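Local coordinates for acyl-[acyl-carrier-protein]--UDP-N-acetylglucosamine O-acyltransferase (Acinetobacter baumannii, PDB 4E6U) that transfers an acyl chain from acyl carrier protein to UDP-N-acetylglucosamine, the first step in making the lipid A anchor of lipopolysaccharide, at residues 177-182 with 192-197; 221-226 with 236-241. All coordinates share one frame; numbering follows the deposited sequence.

Contact 1. Residues 177-182 with 192-197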
loop_
_atom_site.group_PDB
_atom_site.type_symbol
_atom_site.label_atom_id
_atom_site.label_comp_id
_atom_site.label_asym_id
_atom_site.label_seq_id
_atom_site.Cartn_x
_atom_site.Cartn_y
_atom_site.Cartn_z
ATOM N N SER A 177 -1.682 8.901 7.492
ATOM C CA SER A 177 -2.046 10.299 7.255
ATOM C C SER A 177 -2.097 10.646 5.784
ATOM O O SER A 177 -1.405 10.034 4.955
ATOM C CB SER A 177 -1.060 11.237 7.940
ATOM O OG SER A 177 -1.028 11.045 9.332
ATOM N N LEU A 178 -2.908 11.644 5.453
ATOM C CA LEU A 178 -2.941 12.223 4.119
ATOM C C LEU A 178 -2.466 13.655 4.258
ATOM O O LEU A 178 -3.161 14.483 4.834
ATOM C CB LEU A 178 -4.342 12.143 3.490
ATOM C CG LEU A 178 -4.510 12.815 2.121
ATOM C CD1 LEU A 178 -3.627 12.161 1.049
ATOM C CD2 LEU A 178 -5.975 12.789 1.699
ATOM N N ILE A 179 -1.267 13.934 3.776
ATOM C CA ILE A 179 -0.677 15.259 3.910
ATOM C C ILE A 179 -0.887 16.055 2.639
ATOM O O ILE A 179 -0.386 15.691 1.578
ATOM C CB ILE A 179 0.828 15.160 4.257
ATOM C CG1 ILE A 179 1.036 14.378 5.565
ATOM C CG2 ILE A 179 1.462 16.562 4.310
ATOM C CD1 ILE A 179 0.381 14.986 6.802
ATOM N N LEU A 180 -1.646 17.145 2.743
ATOM C CA LEU A 180 -2.017 17.939 1.570
ATOM C C LEU A 180 -1.354 19.307 1.525
ATOM O O LEU A 180 -1.429 19.999 0.503
ATOM C CB LEU A 180 -3.542 18.115 1.498
ATOM C CG LEU A 180 -4.377 16.841 1.445
ATOM C CD1 LEU A 180 -5.861 17.213 1.450
ATOM C CD2 LEU A 180 -4.030 16.013 0.217
ATOM N N LYS A 181 -0.715 19.689 2.630
ATOM C CA LYS A 181 -0.048 20.982 2.761
ATOM C C LYS A 181 1.284 20.781 3.476
ATOM O O LYS A 181 1.627 19.659 3.854
ATOM C CB LYS A 181 -0.943 21.977 3.515
ATOM C CG LYS A 181 -2.194 22.354 2.726
ATOM C CD LYS A 181 -2.961 23.447 3.420
ATOM C CE LYS A 181 -4.184 23.823 2.630
ATOM N NZ LYS A 181 -5.029 24.752 3.440
ATOM N N ASP A 182 2.045 21.854 3.654
ATOM C CA ASP A 182 3.392 21.725 4.193
ATOM C C ASP A 182 3.384 21.410 5.671
ATOM O O ASP A 182 2.482 21.867 6.402
ATOM C CB ASP A 182 4.178 23.009 3.979
ATOM C CG ASP A 182 4.490 23.277 2.529
ATOM O OD1 ASP A 182 4.175 22.448 1.630
ATOM O OD2 ASP A 182 5.077 24.351 2.287
ATOM N N ASN A 192 -6.416 12.054 8.460
ATOM C CA ASN A 192 -7.057 12.117 7.151
ATOM C C ASN A 192 -8.520 12.529 7.396
ATOM O O ASN A 192 -9.394 11.662 7.603
ATOM C CB ASN A 192 -6.968 10.750 6.462
ATOM C CG ASN A 192 -7.695 10.700 5.122
ATOM O OD1 ASN A 192 -7.823 11.701 4.418
ATOM N ND2 ASN A 192 -8.164 9.507 4.764
ATOM N N PRO A 193 -8.796 13.850 7.412
ATOM C CA PRO A 193 -7.906 15.015 7.178
ATOM C C PRO A 193 -6.783 15.241 8.224
ATOM O O PRO A 193 -6.957 14.889 9.396
ATOM C CB PRO A 193 -8.884 16.199 7.172
ATOM C CG PRO A 193 -10.039 15.738 8.004
ATOM C CD PRO A 193 -10.178 14.270 7.724
ATOM N N ALA A 194 -5.673 15.848 7.787
ATOM C CA ALA A 194 -4.381 15.894 8.541
ATOM C C ALA A 194 -3.964 17.216 9.200
ATOM O O ALA A 194 -3.466 18.137 8.514
ATOM C CB ALA A 194 -3.269 15.446 7.667
ATOM N N HIS A 195 -4.074 17.232 10.530
ATOM C CA HIS A 195 -3.899 18.431 11.369
ATOM C C HIS A 195 -2.524 18.455 12.056
ATOM O O HIS A 195 -1.933 17.411 12.288
ATOM C CB HIS A 195 -4.999 18.469 12.447
ATOM C CG HIS A 195 -6.399 18.446 11.905
ATOM N ND1 HIS A 195 -6.963 19.520 11.249
ATOM C CD2 HIS A 195 -7.357 17.487 11.945
ATOM C CE1 HIS A 195 -8.200 19.219 10.894
ATOM N NE2 HIS A 195 -8.465 17.991 11.306
ATOM N N ALA A 196 -2.017 19.640 12.403
ATOM C CA ALA A 196 -0.855 19.739 13.302
ATOM C C ALA A 196 -1.305 19.509 14.746
ATOM O O ALA A 196 -2.383 19.973 15.137
ATOM C CB ALA A 196 -0.168 21.099 13.174
ATOM N N PHE A 197 -0.508 18.784 15.529
ATOM C CA PHE A 197 -0.873 18.534 16.934
ATOM C C PHE A 197 0.117 19.015 17.982
ATOM O O PHE A 197 -0.173 18.973 19.182
ATOM C CB PHE A 197 -1.366 17.094 17.267
ATOM C CG PHE A 197 -2.573 16.640 16.523
ATOM C CD1 PHE A 197 -2.482 16.116 15.235
ATOM C CD2 PHE A 197 -3.810 16.653 17.154
ATOM C CE1 PHE A 197 -3.623 15.680 14.565
ATOM C CE2 PHE A 197 -4.949 16.216 16.498
ATOM C CZ PHE A 197 -4.857 15.724 15.204
HETATM O O HOH W 1 -5.805 15.844 5.019
HETATM O O HOH W 2 -3.130 18.098 5.055
#

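Contact 2. Residues 221-226 with 236-241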
loop_
_atom_site.group_PDB
_atom_site.type_symbol
_atom_site.label_atom_id
_atom_site.label_comp_id
_atom_site.label_asym_id
_atom_site.label_seq_id
_atom_site.Cartn_x
_atom_site.Cartn_y
_atom_site.Cartn_z
ATOM N N TYR A 221 4.986 27.632 18.045
ATOM C CA TYR A 221 3.877 26.793 17.600
ATOM C C TYR A 221 2.536 27.487 17.879
ATOM O O TYR A 221 1.658 27.532 17.016
ATOM C CB TYR A 221 3.938 25.412 18.279
ATOM C CG TYR A 221 2.830 24.506 17.814
ATOM C CD1 TYR A 221 3.049 23.594 16.782
ATOM C CD2 TYR A 221 1.561 24.582 18.374
ATOM C CE1 TYR A 221 2.022 22.764 16.324
ATOM C CE2 TYR A 221 0.524 23.756 17.921
ATOM C CZ TYR A 221 0.775 22.851 16.901
ATOM O OH TYR A 221 -0.253 22.044 16.450
ATOM N N LYS A 222 2.380 28.026 19.085
ATOM C CA LYS A 222 1.143 28.711 19.418
ATOM C C LYS A 222 0.896 29.903 18.504
ATOM O O LYS A 222 -0.238 30.116 18.051
ATOM C CB LYS A 222 1.158 29.182 20.861
ATOM C CG LYS A 222 1.054 28.097 21.908
ATOM C CD LYS A 222 1.166 28.731 23.286
ATOM C CE LYS A 222 0.223 28.101 24.272
ATOM N NZ LYS A 222 -0.014 29.014 25.425
ATOM N N LEU A 223 1.948 30.687 18.234
ATOM C CA LEU A 223 1.814 31.799 17.291
ATOM C C LEU A 223 1.373 31.382 15.899
ATOM O O LEU A 223 0.541 32.036 15.277
ATOM C CB LEU A 223 3.110 32.606 17.209
ATOM C CG LEU A 223 3.416 33.450 18.454
ATOM C CD1 LEU A 223 4.892 33.751 18.511
ATOM C CD2 LEU A 223 2.584 34.752 18.454
ATOM N N ILE A 224 1.934 30.270 15.411
ATOM C CA ILE A 224 1.629 29.808 14.061
ATOM C C ILE A 224 0.230 29.186 13.961
ATOM O O ILE A 224 -0.514 29.474 13.029
ATOM C CB ILE A 224 2.684 28.777 13.603
ATOM C CG1 ILE A 224 4.058 29.438 13.500
ATOM C CG2 ILE A 224 2.298 28.196 12.240
ATOM C CD1 ILE A 224 5.238 28.440 13.399
ATOM N N PHE A 225 -0.113 28.348 14.929
ATOM C CA PHE A 225 -1.288 27.500 14.794
ATOM C C PHE A 225 -2.512 27.896 15.600
ATOM O O PHE A 225 -3.623 27.510 15.235
ATOM C CB PHE A 225 -0.899 26.048 15.109
ATOM C CG PHE A 225 0.058 25.454 14.106
ATOM C CD1 PHE A 225 -0.393 25.055 12.850
ATOM C CD2 PHE A 225 1.401 25.318 14.410
ATOM C CE1 PHE A 225 0.492 24.528 11.922
ATOM C CE2 PHE A 225 2.298 24.766 13.483
ATOM C CZ PHE A 225 1.833 24.376 12.243
ATOM N N LYS A 226 -2.327 28.639 16.683
ATOM C CA LYS A 226 -3.429 28.885 17.626
ATOM C C LYS A 226 -3.868 30.340 17.712
ATOM O O LYS A 226 -4.940 30.634 18.232
ATOM C CB LYS A 226 -3.056 28.391 19.024
ATOM C CG LYS A 226 -2.603 26.934 19.093
ATOM C CD LYS A 226 -3.748 26.011 18.746
ATOM C CE LYS A 226 -3.559 24.649 19.392
ATOM N NZ LYS A 226 -4.751 23.800 19.099
ATOM N N ASP A 236 6.790 37.333 11.944
ATOM C CA ASP A 236 7.208 38.596 12.565
ATOM C C ASP A 236 7.311 38.436 14.079
ATOM O O ASP A 236 8.252 38.930 14.719
ATOM C CB ASP A 236 6.238 39.732 12.216
ATOM C CG ASP A 236 6.342 40.200 10.769
ATOM O OD1 ASP A 236 7.418 40.024 10.144
ATOM O OD2 ASP A 236 5.346 40.755 10.261
ATOM N N GLN A 237 6.347 37.748 14.688
ATOM C CA GLN A 237 6.378 37.543 16.136
ATOM C C GLN A 237 7.509 36.640 16.588
ATOM O O GLN A 237 8.134 36.880 17.627
ATOM C CB GLN A 237 5.032 37.010 16.643
ATOM C CG GLN A 237 3.871 37.996 16.419
ATOM C CD GLN A 237 4.164 39.373 16.998
ATOM O OE1 GLN A 237 4.644 39.488 18.132
ATOM N NE2 GLN A 237 3.885 40.421 16.213
ATOM N N ILE A 238 7.790 35.599 15.803
ATOM C CA ILE A 238 8.877 34.688 16.147
ATOM C C ILE A 238 10.225 35.420 16.061
ATOM O O ILE A 238 11.066 35.290 16.951
ATOM C CB ILE A 238 8.839 33.413 15.257
ATOM C CG1 ILE A 238 7.563 32.619 15.550
ATOM C CG2 ILE A 238 10.047 32.520 15.531
ATOM C CD1 ILE A 238 7.237 31.566 14.472
ATOM N N LYS A 239 10.387 36.208 15.002
ATOM C CA LYS A 239 11.606 37.010 14.815
ATOM C C LYS A 239 11.833 37.978 15.965
ATOM O O LYS A 239 12.949 38.098 16.473
ATOM C CB LYS A 239 11.526 37.810 13.521
ATOM C CG LYS A 239 11.821 37.040 12.269
ATOM C CD LYS A 239 11.882 38.005 11.087
ATOM C CE LYS A 239 12.166 37.290 9.784
ATOM N NZ LYS A 239 12.142 38.255 8.643
ATOM N N SER A 240 10.768 38.665 16.378
ATOM C CA SER A 240 10.829 39.680 17.442
ATOM C C SER A 240 11.209 39.087 18.789
ATOM O O SER A 240 12.145 39.557 19.469
ATOM C CB SER A 240 9.442 40.370 17.564
ATOM O OG SER A 240 9.433 41.382 18.578
ATOM N N GLU A 241 10.477 38.054 19.190
ATOM C CA GLU A 241 10.463 37.637 20.575
ATOM C C GLU A 241 11.161 36.323 20.892
ATOM O O GLU A 241 11.516 36.079 22.043
ATOM C CB GLU A 241 9.021 37.577 21.103
ATOM C CG GLU A 241 8.259 38.912 21.040
ATOM C CD GLU A 241 8.909 39.995 21.884
ATOM O OE1 GLU A 241 8.988 39.853 23.119
ATOM O OE2 GLU A 241 9.346 40.960 21.284
#

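Contact 1. Residues 177-182 with 192-197
Ala194 is pressed against the backbone at Leu178: its methyl carbon CB lies 3.0 Å from Leu178 O, close for a carbon beside a carbonyl oxygen. A second neighbour of that methyl is Ile179 CD1, at 3.8 Å from Ala194 CB. Although the side chain of Ile179 sets out away from 192-197, its CG1 arm is folded at chi2 (-61°), which brings CD1 back to the alanine. Alanine suits the place because its side chain ends at the very carbon that lies against the carbonyl oxygen. Beyond the cis peptide before Pro193, Asn192 lays its amide oxygen OD1 beside Leu178, 3.5 Å from CD2 and 3.6 Å from CB, a contact without hydrogen bonding. Its ND2 points on to a weak hydrogen bond with Ala176 O of the second subunit. Leucine fits at 178 by giving an apolar flank both to this amide and to Gly175 of that neighbouring chain. The two segments share no direct hydrogen bond. Strand 178-179 is the outermost strand, within the chain, of one parallel sheet of the left-handed parallel beta-helix characteristic of hexapeptide-repeat acyltransferases, whereas 192-197 feeds into a strand that runs antiparallel to 187-191, so the pair meets where the regular coil ends. Leu178 instead bonds through its backbone to Gly191. On the looser side, water takes the place of strand pairing. One molecule receives the N-H of Ala194 at 2.8 Å from its N and donates to Leu178 O, giving that crowded oxygen a hydrogen-bond partner. A second accepts from Leu180 N at 2.9 Å, but its bond to Ala194 O is weak.

Contact 2. Residues 221-226 with 236-241
Two neighbouring helices of the C-terminal helical domain, 211-225 and 231-241, pack here through aliphatic side chains. Their short segments run nearly antiparallel, at 160°, with the axes 10.0 Å apart at closest approach. Leu223 points toward the other helix and spreads both its methyls over Gln237: CD1 and CD2 of Leu223 each stand 3.8 Å from Gln237 CB. The forked end thus straddles the first carbon of the glutamine, whose chain bends at chi2 (-54°) and carries its amide away from the interface. Glutamine suits this border because its aliphatic base can pack while its polar end leads outward. Leu223 CD1 also meets Ile238 CG1 at 4.1 Å, the two side chains lying alongside with reversed directions. Deeper in, Ile224 and Ile238 meet nearly perpendicular, and Ile238 CD1 touches both CG1 and CD1 of Ile224, each at 3.9 Å. In both isoleucines the CG1 arm is extended at chi2 (165° in Ile224), so that CD1 reaches across although neither side chain sets out directly toward the partner helix. Both are buried, and helix 250-258 supplies further cover, Leu252 and Leu256 to Ile224 and Ile253 to Ile238. Such apolar packing between consecutive antiparallel helices is typical of a helical hairpin, here in the all-helical bundle that follows the beta-helix in LpxA.

From the N terminus the chain winds through the beta-helix, and contact 1 closes the first loop: after 182 the chain loops out, comes back along strand 187-191, and turns at 192-193 into 194-199, which places 192-197 beside 177-182. The chain then enters the helical domain, where contact 2 closes a second loop between helices 211-225 and 231-241. The loops follow in series, neither nested nor crossed, with centres about 20 Å apart. They nevertheless touch: Tyr221 OH packs 3.2 Å from Ala196 C, and Phe225 CE1 lies 3.7 Å from Ala196 CB. Strand 194-199 is therefore shared, meeting the end of the beta-helix through contact 1 and the first helix of contact 2 through Ala196.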